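PDB 6NXI: FAD:protein FMN transferase from Vibrio cholerae, which probably transfers the FMN moiety of FAD, with magnesium as cofactor, onto the hydroxyl group of a threonine in a target flavoprotein. Local coordinates for residues 61-66 against 149-154; 222-227 against 257-262. All coordinates share one frame; numbering follows the deposited sequence. Where two conformers were deposited one is given.

Contact 1 of 2, residues 61-66 against 149-154; sequences RFNQHT and LYVDLS. With FAD (flavin-adenine dinucleotide), chain B.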
ATOM      1  N   ARG A  61      -6.999 -16.205  10.217  1.00 27.68           N
ATOM      2  CA  ARG A  61      -7.597 -16.814  11.436  1.00 29.22           C
ATOM      3  C   ARG A  61      -8.470 -15.775  12.149  1.00 29.95           C
ATOM      4  O   ARG A  61      -9.529 -16.194  12.712  1.00 29.21           O
ATOM      5  CB  ARG A  61      -6.493 -17.436  12.289  1.00 31.83           C
ATOM      6  CG  ARG A  61      -5.878 -18.631  11.576  1.00 34.80           C
ATOM      7  CD  ARG A  61      -4.905 -19.358  12.450  1.00 39.70           C
ATOM      8  NE  ARG A  61      -3.556 -18.881  12.252  1.00 43.55           N
ATOM      9  CZ  ARG A  61      -2.831 -18.164  13.129  1.00 44.05           C
ATOM     10  NH1 ARG A  61      -3.322 -17.777  14.303  1.00 44.33           N
ATOM     11  NH2 ARG A  61      -1.614 -17.813  12.784  1.00 41.56           N
ATOM     12  N   PHE A  62      -8.109 -14.493  12.164  1.00 27.00           N
ATOM     13  CA  PHE A  62      -8.990 -13.440  12.730  1.00 27.71           C
ATOM     14  C   PHE A  62     -10.275 -13.339  11.899  1.00 27.97           C
ATOM     15  O   PHE A  62     -11.358 -13.191  12.470  1.00 29.45           O
ATOM     16  CB  PHE A  62      -8.299 -12.093  12.840  1.00 28.10           C
ATOM     17  CG  PHE A  62      -9.179 -11.012  13.400  1.00 28.77           C
ATOM     18  CD1 PHE A  62      -9.709 -11.128  14.683  1.00 29.25           C
ATOM     19  CD2 PHE A  62      -9.524  -9.909  12.649  1.00 29.79           C
ATOM     20  CE1 PHE A  62     -10.508 -10.129  15.209  1.00 28.18           C
ATOM     21  CE2 PHE A  62     -10.334  -8.918  13.180  1.00 28.38           C
ATOM     22  CZ  PHE A  62     -10.814  -9.021  14.467  1.00 29.06           C
ATOM     23  N   ASN A  63     -10.145 -13.348  10.577  1.00 25.74           N
ATOM     24  CA  ASN A  63     -11.326 -13.288   9.676  1.00 26.46           C
ATOM     25  C   ASN A  63     -12.212 -14.500   9.961  1.00 28.84           C
ATOM     26  O   ASN A  63     -13.449 -14.324   9.873  1.00 29.61           O
ATOM     27  CB  ASN A  63     -10.891 -13.149   8.216  1.00 26.46           C
ATOM     28  CG  ASN A  63     -10.254 -11.798   7.975  1.00 25.54           C
ATOM     29  OD1 ASN A  63     -10.489 -10.856   8.731  1.00 25.22           O
ATOM     30  ND2 ASN A  63      -9.433 -11.701   6.927  1.00 24.00           N
ATOM     31  N   GLN A  64     -11.638 -15.664  10.267  1.00 30.18           N
ATOM     32  CA  GLN A  64     -12.413 -16.912  10.545  1.00 31.82           C
ATOM     33  C   GLN A  64     -13.007 -16.890  11.953  1.00 34.29           C
ATOM     34  O   GLN A  64     -13.986 -17.639  12.190  1.00 34.67           O
ATOM     35  CB  GLN A  64     -11.551 -18.146  10.314  1.00 33.01           C
ATOM     36  CG  GLN A  64     -11.148 -18.284   8.861  1.00 32.58           C
ATOM     37  CD  GLN A  64      -9.851 -19.026   8.706  1.00 34.59           C
ATOM     38  OE1 GLN A  64      -9.479 -19.808   9.580  1.00 38.68           O
ATOM     39  NE2 GLN A  64      -9.144 -18.768   7.609  1.00 34.94           N
ATOM     40  N   HIS A  65     -12.495 -16.041  12.835  1.00 34.93           N
ATOM     41  CA  HIS A  65     -12.948 -15.922  14.253  1.00 36.40           C
ATOM     42  C   HIS A  65     -14.359 -15.302  14.302  1.00 38.01           C
ATOM     43  O   HIS A  65     -14.584 -14.324  13.602  1.00 35.66           O
ATOM     44  CB  HIS A  65     -11.869 -15.124  14.977  1.00 36.00           C
ATOM     45  CG  HIS A  65     -12.116 -14.881  16.422  1.00 38.24           C
ATOM     46  ND1 HIS A  65     -11.923 -15.874  17.355  1.00 39.07           N
ATOM     47  CD2 HIS A  65     -12.450 -13.757  17.101  1.00 38.09           C
ATOM     48  CE1 HIS A  65     -12.144 -15.381  18.552  1.00 40.63           C
ATOM     49  NE2 HIS A  65     -12.491 -14.098  18.441  1.00 39.42           N
ATOM     50  N   THR A  66     -15.302 -15.818  15.113  1.00 38.79           N
ATOM     51  CA  THR A  66     -16.722 -15.339  15.075  1.00 40.98           C
ATOM     52  C   THR A  66     -17.125 -14.562  16.344  1.00 43.28           C
ATOM     53  O   THR A  66     -17.909 -13.590  16.201  1.00 43.64           O
ATOM     54  CB  THR A  66     -17.641 -16.495  14.681  1.00 44.18           C
ATOM     55  OG1 THR A  66     -17.394 -17.612  15.532  1.00 43.28           O
ATOM     56  CG2 THR A  66     -17.423 -16.900  13.241  1.00 44.00           C
ATOM     57  N   LEU A 149     -16.983  -9.910   9.896  1.00 30.79           N
ATOM     58  CA  LEU A 149     -16.013  -8.827   9.577  1.00 30.41           C
ATOM     59  C   LEU A 149     -14.832  -9.499   8.892  1.00 29.20           C
ATOM     60  O   LEU A 149     -14.410 -10.551   9.365  1.00 30.91           O
ATOM     61  CB  LEU A 149     -15.547  -8.056  10.821  1.00 30.30           C
ATOM     62  CG  LEU A 149     -15.025  -6.647  10.526  1.00 30.52           C
ATOM     63  CD1 LEU A 149     -16.161  -5.678  10.269  1.00 30.52           C
ATOM     64  CD2 LEU A 149     -14.176  -6.148  11.659  1.00 30.17           C
ATOM     65  N   TYR A 150     -14.336  -8.925   7.802  1.00 29.12           N
ATOM     66  CA  TYR A 150     -13.197  -9.511   7.055  1.00 27.77           C
ATOM     67  C   TYR A 150     -12.224  -8.370   6.770  1.00 25.46           C
ATOM     68  O   TYR A 150     -12.549  -7.450   6.024  1.00 25.86           O
ATOM     69  CB  TYR A 150     -13.716 -10.175   5.786  1.00 27.93           C
ATOM     70  CG  TYR A 150     -12.734 -10.978   4.969  1.00 26.59           C
ATOM     71  CD1 TYR A 150     -11.655 -10.379   4.328  1.00 25.38           C
ATOM     72  CD2 TYR A 150     -12.875 -12.352   4.808  1.00 27.63           C
ATOM     73  CE1 TYR A 150     -10.748 -11.127   3.606  1.00 25.22           C
ATOM     74  CE2 TYR A 150     -11.970 -13.112   4.076  1.00 26.53           C
ATOM     75  CZ  TYR A 150     -10.915 -12.489   3.436  1.00 26.40           C
ATOM     76  OH  TYR A 150     -10.035 -13.273   2.733  1.00 26.88           O
ATOM     77  N   VAL A 151     -11.083  -8.388   7.440  1.00 23.20           N
ATOM     78  CA  VAL A 151     -10.051  -7.318   7.338  1.00 22.48           C
ATOM     79  C   VAL A 151      -9.091  -7.743   6.233  1.00 22.57           C
ATOM     80  O   VAL A 151      -8.669  -8.915   6.190  1.00 21.96           O
ATOM     81  CB  VAL A 151      -9.308  -7.146   8.682  1.00 24.61           C
ATOM     82  CG1 VAL A 151      -8.149  -6.205   8.542  1.00 22.85           C
ATOM     83  CG2 VAL A 151     -10.250  -6.672   9.781  1.00 25.18           C
ATOM     84  N   ASP A 152      -8.772  -6.787   5.375  1.00 21.54           N
ATOM     85  CA  ASP A 152      -7.869  -6.919   4.216  1.00 21.20           C
ATOM     86  C   ASP A 152      -6.748  -5.901   4.407  1.00 19.92           C
ATOM     87  O   ASP A 152      -7.059  -4.701   4.537  1.00 20.85           O
ATOM     88  CB  ASP A 152      -8.685  -6.605   2.978  1.00 21.28           C
ATOM     89  CG  ASP A 152      -7.904  -6.610   1.685  1.00 22.59           C
ATOM     90  OD1 ASP A 152      -6.706  -6.823   1.709  1.00 21.28           O
ATOM     91  OD2 ASP A 152      -8.563  -6.431   0.643  1.00 22.97           O
ATOM     92  N   LEU A 153      -5.498  -6.348   4.554  1.00 20.00           N
ATOM     93  CA  LEU A 153      -4.385  -5.406   4.717  1.00 19.42           C
ATOM     94  C   LEU A 153      -3.594  -5.274   3.410  1.00 18.94           C
ATOM     95  O   LEU A 153      -2.475  -4.792   3.471  1.00 20.68           O
ATOM     96  CB  LEU A 153      -3.491  -5.845   5.883  1.00 19.60           C
ATOM     97  CG  LEU A 153      -4.239  -5.949   7.212  1.00 21.29           C
ATOM     98  CD1 LEU A 153      -3.327  -6.498   8.305  1.00 22.94           C
ATOM     99  CD2 LEU A 153      -4.808  -4.602   7.601  1.00 21.99           C
ATOM    100  N   SER A 154      -4.216  -5.558   2.279  1.00 19.75           N
ATOM    101  CA  SER A 154      -3.524  -5.484   0.955  1.00 19.27           C
ATOM    102  C   SER A 154      -2.964  -4.094   0.693  1.00 20.66           C
ATOM    103  O   SER A 154      -1.997  -3.957  -0.102  1.00 20.04           O
ATOM    104  CB  SER A 154      -4.508  -5.894  -0.134  1.00 21.50           C
ATOM    105  OG  SER A 154      -4.750  -7.281  -0.040  1.00 22.09           O
TER
HETATM  106  PA  FAD B 500      -3.242  -0.371  -3.122  1.00 22.05           P
HETATM  107  O1A FAD B 500      -3.725   0.668  -4.069  1.00 24.13           O
HETATM  108  O2A FAD B 500      -2.086  -0.087  -2.247  1.00 20.86           O
HETATM  109  O5B FAD B 500      -4.448  -0.873  -2.201  1.00 22.90           O
HETATM  110  C5B FAD B 500      -5.526  -1.531  -2.919  1.00 22.16           C
HETATM  111  C4B FAD B 500      -5.924  -2.820  -2.241  1.00 22.37           C
HETATM  112  O4B FAD B 500      -6.400  -2.601  -0.890  1.00 23.87           O
HETATM  113  C3B FAD B 500      -7.065  -3.519  -2.979  1.00 22.28           C
HETATM  114  O3B FAD B 500      -6.532  -4.451  -3.922  1.00 23.50           O
HETATM  115  C2B FAD B 500      -7.864  -4.172  -1.846  1.00 22.17           C
HETATM  116  O2B FAD B 500      -7.290  -5.402  -1.461  1.00 23.01           O
HETATM  117  C1B FAD B 500      -7.703  -3.154  -0.725  1.00 23.37           C
HETATM  118  N9A FAD B 500      -8.646  -2.056  -0.709  1.00 22.93           N
HETATM  119  C8A FAD B 500      -9.496  -1.611  -1.731  1.00 21.95           C
HETATM  120  N7A FAD B 500     -10.111  -0.502  -1.402  1.00 22.65           N
HETATM  121  C5A FAD B 500      -9.718  -0.209  -0.111  1.00 21.88           C
HETATM  122  C6A FAD B 500     -10.070   0.827   0.767  1.00 22.87           C
HETATM  123  N6A FAD B 500     -10.884   1.849   0.447  1.00 23.64           N
HETATM  124  N1A FAD B 500      -9.444   0.840   1.961  1.00 22.41           N
HETATM  125  C2A FAD B 500      -8.613  -0.175   2.272  1.00 21.94           C
HETATM  126  N3A FAD B 500      -8.203  -1.205   1.520  1.00 22.57           N
HETATM  127  C4A FAD B 500      -8.814  -1.162   0.323  1.00 22.14           C
HETATM  128  N1  FAD B 500      -2.222 -11.387  -4.167  1.00 26.98           N
HETATM  129  C2  FAD B 500      -2.356 -12.663  -4.670  1.00 29.64           C
HETATM  130  O2  FAD B 500      -2.849 -12.842  -5.805  1.00 29.26           O
HETATM  131  N3  FAD B 500      -1.935 -13.753  -3.978  1.00 28.29           N
HETATM  132  C4  FAD B 500      -1.376 -13.658  -2.730  1.00 29.02           C
HETATM  133  O4  FAD B 500      -1.036 -14.661  -2.119  1.00 31.52           O
HETATM  134  C4X FAD B 500      -1.240 -12.348  -2.160  1.00 26.44           C
HETATM  135  N5  FAD B 500      -0.719 -12.225  -0.957  1.00 25.72           N
HETATM  136  C5X FAD B 500      -0.608 -10.961  -0.426  1.00 24.85           C
HETATM  137  C6  FAD B 500      -0.076 -10.807   0.870  1.00 25.15           C
HETATM  138  C7  FAD B 500       0.074  -9.578   1.476  1.00 25.26           C
HETATM  139  C7M FAD B 500       0.658  -9.487   2.868  1.00 26.33           C
HETATM  140  C8  FAD B 500      -0.308  -8.423   0.753  1.00 23.59           C
HETATM  141  C8M FAD B 500      -0.186  -7.047   1.356  1.00 25.24           C
HETATM  142  C9  FAD B 500      -0.842  -8.560  -0.532  1.00 23.77           C
HETATM  143  C9A FAD B 500      -0.994  -9.810  -1.148  1.00 24.19           C
HETATM  144  N10 FAD B 500      -1.549  -9.985  -2.422  1.00 26.22           N
HETATM  145  C10 FAD B 500      -1.691 -11.247  -2.971  1.00 25.71           C
HETATM  146  C1' FAD B 500      -1.906  -8.805  -3.239  1.00 28.54           C
HETATM  147  C2' FAD B 500      -3.182  -8.146  -2.856  1.00 29.15           C
HETATM  148  O2' FAD B 500      -4.282  -9.027  -3.062  1.00 29.82           O
HETATM  149  C3' FAD B 500      -3.381  -6.891  -3.723  1.00 27.88           C
HETATM  150  O3' FAD B 500      -3.508  -7.199  -5.094  1.00 28.85           O
HETATM  151  C4' FAD B 500      -2.236  -5.898  -3.660  1.00 29.45           C
HETATM  152  O4' FAD B 500      -1.760  -5.821  -2.326  1.00 27.38           O
HETATM  153  C5' FAD B 500      -2.630  -4.549  -4.227  1.00 27.11           C
HETATM  154  O5' FAD B 500      -1.560  -3.615  -3.938  1.00 27.88           O
HETATM  155  P   FAD B 500      -1.556  -2.202  -4.651  1.00 25.29           P
HETATM  156  O1P FAD B 500      -1.844  -2.317  -6.079  1.00 28.57           O
HETATM  157  O2P FAD B 500      -0.295  -1.578  -4.095  1.00 26.96           O
HETATM  158  O3P FAD B 500      -2.878  -1.628  -3.984  1.00 26.71           O
HETATM  159  O   HOH W   1      -8.690 -14.130   5.109  1.00 26.45           O
HETATM  160  O   HOH W   2     -14.763 -13.246   7.739  1.00 38.06           O
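Asn63, on the last turn of helix 58-64, reads the backbone of Val151 with both ends of its amide. Val151 N donates to Asn63 OD1 (2.8 Å, 164° at the hydrogen), arriving above the carbonyl plane, while Asn63 ND2 returns a bond to Val151 O (3.0 Å) that lies close to its own amide plane. With chi1 at -68° the amide sits anti to the carbonyl carbon, and it is stacked on the ring of Tyr150, the two planes only 20° apart and ND2 3.5 Å above the ring centre. Two bonds and an aromatic face thus fix the rotation of one small side chain. The two bonds grip the N-H and C=O of one residue, Val151, and so tie the irregular segment 149-154 to the end of helix 58-64. In this ApbE-family protein the tethered segment runs on into the FAD pocket: Asp152 OD2 accepts from ribose O2B (2.7 Å), and OD1 takes Ser154 N in an Asx turn and also Ser154 OG, while Ser154 O accepts from FAD O4'. The apolar side is looser, Val151 CG2 meeting only the edge of the Phe62 ring at 4.1 Å. On the wet side, one water donates to both Asn63 O and Leu149 O, and another accepts from Asn63 ND2 and makes a weak bond to Tyr150 OH (2.9 Å).

Contact 2 of 2, residues 222-227 against 257-262; sequences IATSGD and SVTVLD. With FAD (flavin-adenine dinucleotide), chain B.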
ATOM      1  N   ILE A 222       8.312   5.819  -0.954  1.00 19.87           N
ATOM      2  CA  ILE A 222       7.377   6.258  -2.006  1.00 20.31           C
ATOM      3  C   ILE A 222       6.372   5.158  -2.279  1.00 20.94           C
ATOM      4  O   ILE A 222       6.753   4.054  -2.610  1.00 21.87           O
ATOM      5  CB  ILE A 222       8.144   6.628  -3.298  1.00 22.74           C
ATOM      6  CG1 ILE A 222       9.381   7.470  -3.047  1.00 25.36           C
ATOM      7  CG2 ILE A 222       7.151   7.281  -4.229  1.00 23.44           C
ATOM      8  CD1 ILE A 222      10.680   6.669  -2.874  1.00 27.75           C
ATOM      9  N   ALA A 223       5.101   5.525  -2.347  1.00 21.03           N
ATOM     10  CA  ALA A 223       4.019   4.584  -2.682  1.00 20.58           C
ATOM     11  C   ALA A 223       3.148   5.251  -3.717  1.00 22.17           C
ATOM     12  O   ALA A 223       2.942   6.485  -3.655  1.00 22.15           O
ATOM     13  CB  ALA A 223       3.192   4.208  -1.488  1.00 20.48           C
ATOM     14  N   THR A 224       2.641   4.432  -4.630  1.00 23.02           N
ATOM     15  CA  THR A 224       1.741   4.910  -5.699  1.00 23.96           C
ATOM     16  C   THR A 224       0.489   4.036  -5.764  1.00 23.61           C
ATOM     17  O   THR A 224       0.615   2.818  -5.833  1.00 24.23           O
ATOM     18  CB  THR A 224       2.476   4.895  -7.044  1.00 28.42           C
ATOM     19  OG1 THR A 224       3.599   5.772  -6.982  1.00 30.95           O
ATOM     20  CG2 THR A 224       1.597   5.356  -8.179  1.00 28.74           C
ATOM     21  N   SER A 225      -0.705   4.634  -5.813  1.00 21.39           N
ATOM     22  CA  SER A 225      -1.944   3.894  -6.096  1.00 22.91           C
ATOM     23  C   SER A 225      -2.538   4.375  -7.404  1.00 24.40           C
ATOM     24  O   SER A 225      -2.241   5.515  -7.774  1.00 23.74           O
ATOM     25  CB  SER A 225      -2.907   4.006  -4.939  1.00 24.85           C
ATOM     26  OG  SER A 225      -2.484   3.089  -3.936  1.00 27.18           O
ATOM     27  N   GLY A 226      -3.228   3.474  -8.091  1.00 25.78           N
ATOM     28  CA  GLY A 226      -3.789   3.727  -9.430  1.00 31.51           C
ATOM     29  C   GLY A 226      -2.773   3.432 -10.529  1.00 40.31           C
ATOM     30  O   GLY A 226      -1.564   3.407 -10.266  1.00 43.18           O
ATOM     31  N   ASP A 227      -3.269   3.224 -11.739  1.00 46.64           N
ATOM     32  CA  ASP A 227      -2.445   2.857 -12.925  0.60 51.72           C
ATOM     33  C   ASP A 227      -2.826   3.806 -14.061  1.00 53.94           C
ATOM     34  O   ASP A 227      -4.019   3.808 -14.431  1.00 55.65           O
ATOM     35  CB  ASP A 227      -2.648   1.390 -13.313  0.60 53.04           C
ATOM     36  CG  ASP A 227      -2.069   0.995 -14.667  0.60 53.45           C
ATOM     37  OD1 ASP A 227      -1.172   1.710 -15.174  0.60 52.09           O
ATOM     38  OD2 ASP A 227      -2.531  -0.026 -15.211  0.60 55.98           O
ATOM     39  N   SER A 257      -3.853   8.610 -10.519  1.00 24.66           N
ATOM     40  CA  SER A 257      -2.789   8.040  -9.659  1.00 23.98           C
ATOM     41  C   SER A 257      -2.510   8.995  -8.513  1.00 23.37           C
ATOM     42  O   SER A 257      -2.664  10.217  -8.636  1.00 23.17           O
ATOM     43  CB  SER A 257      -1.530   7.701 -10.448  1.00 26.47           C
ATOM     44  OG  SER A 257      -0.822   8.877 -10.829  1.00 28.04           O
ATOM     45  N   VAL A 258      -1.962   8.438  -7.437  1.00 21.85           N
ATOM     46  CA  VAL A 258      -1.559   9.218  -6.266  1.00 22.20           C
ATOM     47  C   VAL A 258      -0.216   8.664  -5.859  1.00 21.58           C
ATOM     48  O   VAL A 258      -0.141   7.438  -5.621  1.00 22.17           O
ATOM     49  CB  VAL A 258      -2.577   9.089  -5.119  1.00 20.50           C
ATOM     50  CG1 VAL A 258      -2.107   9.869  -3.931  1.00 22.35           C
ATOM     51  CG2 VAL A 258      -3.981   9.533  -5.566  1.00 22.11           C
ATOM     52  N   THR A 259       0.761   9.553  -5.790  1.00 21.10           N
ATOM     53  CA  THR A 259       2.110   9.264  -5.268  1.00 20.91           C
ATOM     54  C   THR A 259       2.300   9.993  -3.932  1.00 21.41           C
ATOM     55  O   THR A 259       2.101  11.203  -3.879  1.00 21.63           O
ATOM     56  CB  THR A 259       3.183   9.706  -6.265  1.00 22.65           C
ATOM     57  OG1 THR A 259       2.851   9.073  -7.504  1.00 24.57           O
ATOM     58  CG2 THR A 259       4.548   9.269  -5.773  1.00 23.55           C
ATOM     59  N   VAL A 260       2.728   9.257  -2.891  1.00 20.76           N
ATOM     60  CA  VAL A 260       2.947   9.788  -1.534  1.00 21.03           C
ATOM     61  C   VAL A 260       4.380   9.459  -1.105  1.00 21.18           C
ATOM     62  O   VAL A 260       4.814   8.301  -1.254  1.00 20.55           O
ATOM     63  CB  VAL A 260       1.917   9.209  -0.543  1.00 21.49           C
ATOM     64  CG1 VAL A 260       2.213   9.702   0.854  1.00 22.53           C
ATOM     65  CG2 VAL A 260       0.486   9.533  -0.947  1.00 23.10           C
ATOM     66  N   LEU A 261       5.058  10.459  -0.554  1.00 21.36           N
ATOM     67  CA  LEU A 261       6.318  10.234   0.199  1.00 23.28           C
ATOM     68  C   LEU A 261       6.044  10.221   1.706  1.00 23.13           C
ATOM     69  O   LEU A 261       5.288  11.049   2.212  1.00 22.75           O
ATOM     70  CB  LEU A 261       7.308  11.336  -0.124  1.00 25.72           C
ATOM     71  CG  LEU A 261       7.487  11.675  -1.596  1.00 30.33           C
ATOM     72  CD1 LEU A 261       8.520  12.805  -1.756  1.00 32.64           C
ATOM     73  CD2 LEU A 261       7.883  10.458  -2.375  1.00 31.82           C
ATOM     74  N   ASP A 262       6.732   9.327   2.403  1.00 23.35           N
ATOM     75  CA  ASP A 262       6.731   9.301   3.888  1.00 22.52           C
ATOM     76  C   ASP A 262       8.014   8.577   4.298  1.00 22.22           C
ATOM     77  O   ASP A 262       8.443   7.738   3.548  1.00 20.93           O
ATOM     78  CB  ASP A 262       5.507   8.592   4.458  1.00 22.97           C
ATOM     79  CG  ASP A 262       5.287   8.813   5.950  1.00 24.93           C
ATOM     80  OD1 ASP A 262       4.664   9.846   6.273  1.00 26.15           O
ATOM     81  OD2 ASP A 262       5.789   7.985   6.776  1.00 24.64           O
TER
HETATM   82  PA  FAD B 500      -3.242  -0.371  -3.122  1.00 22.05           P
HETATM   83  O1A FAD B 500      -3.725   0.668  -4.069  1.00 24.13           O
HETATM   84  O2A FAD B 500      -2.086  -0.087  -2.247  1.00 20.86           O
HETATM   85  O5B FAD B 500      -4.448  -0.873  -2.201  1.00 22.90           O
HETATM   86  C5B FAD B 500      -5.526  -1.531  -2.919  1.00 22.16           C
HETATM   87  C4B FAD B 500      -5.924  -2.820  -2.241  1.00 22.37           C
HETATM   88  O4B FAD B 500      -6.400  -2.601  -0.890  1.00 23.87           O
HETATM   89  C3B FAD B 500      -7.065  -3.519  -2.979  1.00 22.28           C
HETATM   90  O3B FAD B 500      -6.532  -4.451  -3.922  1.00 23.50           O
HETATM   91  C2B FAD B 500      -7.864  -4.172  -1.846  1.00 22.17           C
HETATM   92  O2B FAD B 500      -7.290  -5.402  -1.461  1.00 23.01           O
HETATM   93  C1B FAD B 500      -7.703  -3.154  -0.725  1.00 23.37           C
HETATM   94  N9A FAD B 500      -8.646  -2.056  -0.709  1.00 22.93           N
HETATM   95  C8A FAD B 500      -9.496  -1.611  -1.731  1.00 21.95           C
HETATM   96  N7A FAD B 500     -10.111  -0.502  -1.402  1.00 22.65           N
HETATM   97  C5A FAD B 500      -9.718  -0.209  -0.111  1.00 21.88           C
HETATM   98  C6A FAD B 500     -10.070   0.827   0.767  1.00 22.87           C
HETATM   99  N6A FAD B 500     -10.884   1.849   0.447  1.00 23.64           N
HETATM  100  N1A FAD B 500      -9.444   0.840   1.961  1.00 22.41           N
HETATM  101  C2A FAD B 500      -8.613  -0.175   2.272  1.00 21.94           C
HETATM  102  N3A FAD B 500      -8.203  -1.205   1.520  1.00 22.57           N
HETATM  103  C4A FAD B 500      -8.814  -1.162   0.323  1.00 22.14           C
HETATM  104  N1  FAD B 500      -2.222 -11.387  -4.167  1.00 26.98           N
HETATM  105  C2  FAD B 500      -2.356 -12.663  -4.670  1.00 29.64           C
HETATM  106  O2  FAD B 500      -2.849 -12.842  -5.805  1.00 29.26           O
HETATM  107  N3  FAD B 500      -1.935 -13.753  -3.978  1.00 28.29           N
HETATM  108  C4  FAD B 500      -1.376 -13.658  -2.730  1.00 29.02           C
HETATM  109  O4  FAD B 500      -1.036 -14.661  -2.119  1.00 31.52           O
HETATM  110  C4X FAD B 500      -1.240 -12.348  -2.160  1.00 26.44           C
HETATM  111  N5  FAD B 500      -0.719 -12.225  -0.957  1.00 25.72           N
HETATM  112  C5X FAD B 500      -0.608 -10.961  -0.426  1.00 24.85           C
HETATM  113  C6  FAD B 500      -0.076 -10.807   0.870  1.00 25.15           C
HETATM  114  C7  FAD B 500       0.074  -9.578   1.476  1.00 25.26           C
HETATM  115  C7M FAD B 500       0.658  -9.487   2.868  1.00 26.33           C
HETATM  116  C8  FAD B 500      -0.308  -8.423   0.753  1.00 23.59           C
HETATM  117  C8M FAD B 500      -0.186  -7.047   1.356  1.00 25.24           C
HETATM  118  C9  FAD B 500      -0.842  -8.560  -0.532  1.00 23.77           C
HETATM  119  C9A FAD B 500      -0.994  -9.810  -1.148  1.00 24.19           C
HETATM  120  N10 FAD B 500      -1.549  -9.985  -2.422  1.00 26.22           N
HETATM  121  C10 FAD B 500      -1.691 -11.247  -2.971  1.00 25.71           C
HETATM  122  C1' FAD B 500      -1.906  -8.805  -3.239  1.00 28.54           C
HETATM  123  C2' FAD B 500      -3.182  -8.146  -2.856  1.00 29.15           C
HETATM  124  O2' FAD B 500      -4.282  -9.027  -3.062  1.00 29.82           O
HETATM  125  C3' FAD B 500      -3.381  -6.891  -3.723  1.00 27.88           C
HETATM  126  O3' FAD B 500      -3.508  -7.199  -5.094  1.00 28.85           O
HETATM  127  C4' FAD B 500      -2.236  -5.898  -3.660  1.00 29.45           C
HETATM  128  O4' FAD B 500      -1.760  -5.821  -2.326  1.00 27.38           O
HETATM  129  C5' FAD B 500      -2.630  -4.549  -4.227  1.00 27.11           C
HETATM  130  O5' FAD B 500      -1.560  -3.615  -3.938  1.00 27.88           O
HETATM  131  P   FAD B 500      -1.556  -2.202  -4.651  1.00 25.29           P
HETATM  132  O1P FAD B 500      -1.844  -2.317  -6.079  1.00 28.57           O
HETATM  133  O2P FAD B 500      -0.295  -1.578  -4.095  1.00 26.96           O
HETATM  134  O3P FAD B 500      -2.878  -1.628  -3.984  1.00 26.71           O
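Ile222 pairs with Leu261 where strands 220-225 and 255-262 run antiparallel as neighbours within the large antiparallel sheet of the ApbE fold, their short axes 4.7 Å apart and 166° from one N-to-C direction to the other. This pair is non-hydrogen-bonded, and side chains do the work: Ile222 CG1 presses on Leu261 CD2 at 3.4 Å, tighter than usual van der Waals contact, while Ile222 CG2, anti to the backbone N, extends alongside Thr259 CG2. Ala223 follows as a hydrogen-bonded pair with Val260, N to O in both directions; the bond from Val260 N to Ala223 O (2.9 Å) is nearly collinear with the carbonyl. The methyl of Ala223 leaves by the other face, where helix 265-278 packs through Ala268 and Ala272, and where Asp269 and Thr273 of that helix bind magnesium. Thr224 returns to the face of Ile222 and faces Thr259 hydroxyl to hydroxyl, OG1 to OG1 at 3.4 Å, at best a weak bond. Its CA also approaches Val258 O (3.2 Å) in a CA-H...O contact of the kind that fills the intervals between the peptide bonds of a sheet. Ser225 forms the next reciprocal pair, with Val258, and its side chain shares the face of Ala223, Val258 and Val260. There its hydroxyl enters the FAD pocket: held anti to the carbonyl carbon, OG is hydrogen-bonded to Thr273 OG1 and donates to the FAD phosphate oxygen O1A over 2.7 Å. Gly226, with a positive phi of 87°, takes the chain out of the strand beside Ser257, whose CA meets the preceding carbonyl, Ser225 O, at 3.2 Å in a last CA-H...O contact.

In the fold
Both contacts are largely buried and both touch FAD, yet they share no secondary-structure element and their centres lie about 26 Å apart. Contact 2 is nearer the middle of the chain, its centre about 8 Å from the centre of the chain, and joins two strands of the main sheet by repetitive peptide bonding, with apolar and threonine side chains on one face and the magnesium-binding helix 265-278 on the other. Contact 1 lies farther out and has two waters bridging its segments; there the amide of one side chain makes both direct hydrogen bonds. The ligand divides accordingly: contact 1 supplies acceptors to sugar and ribityl hydroxyls, whereas contact 2 supplies a donor to the pyrophosphate near the metals.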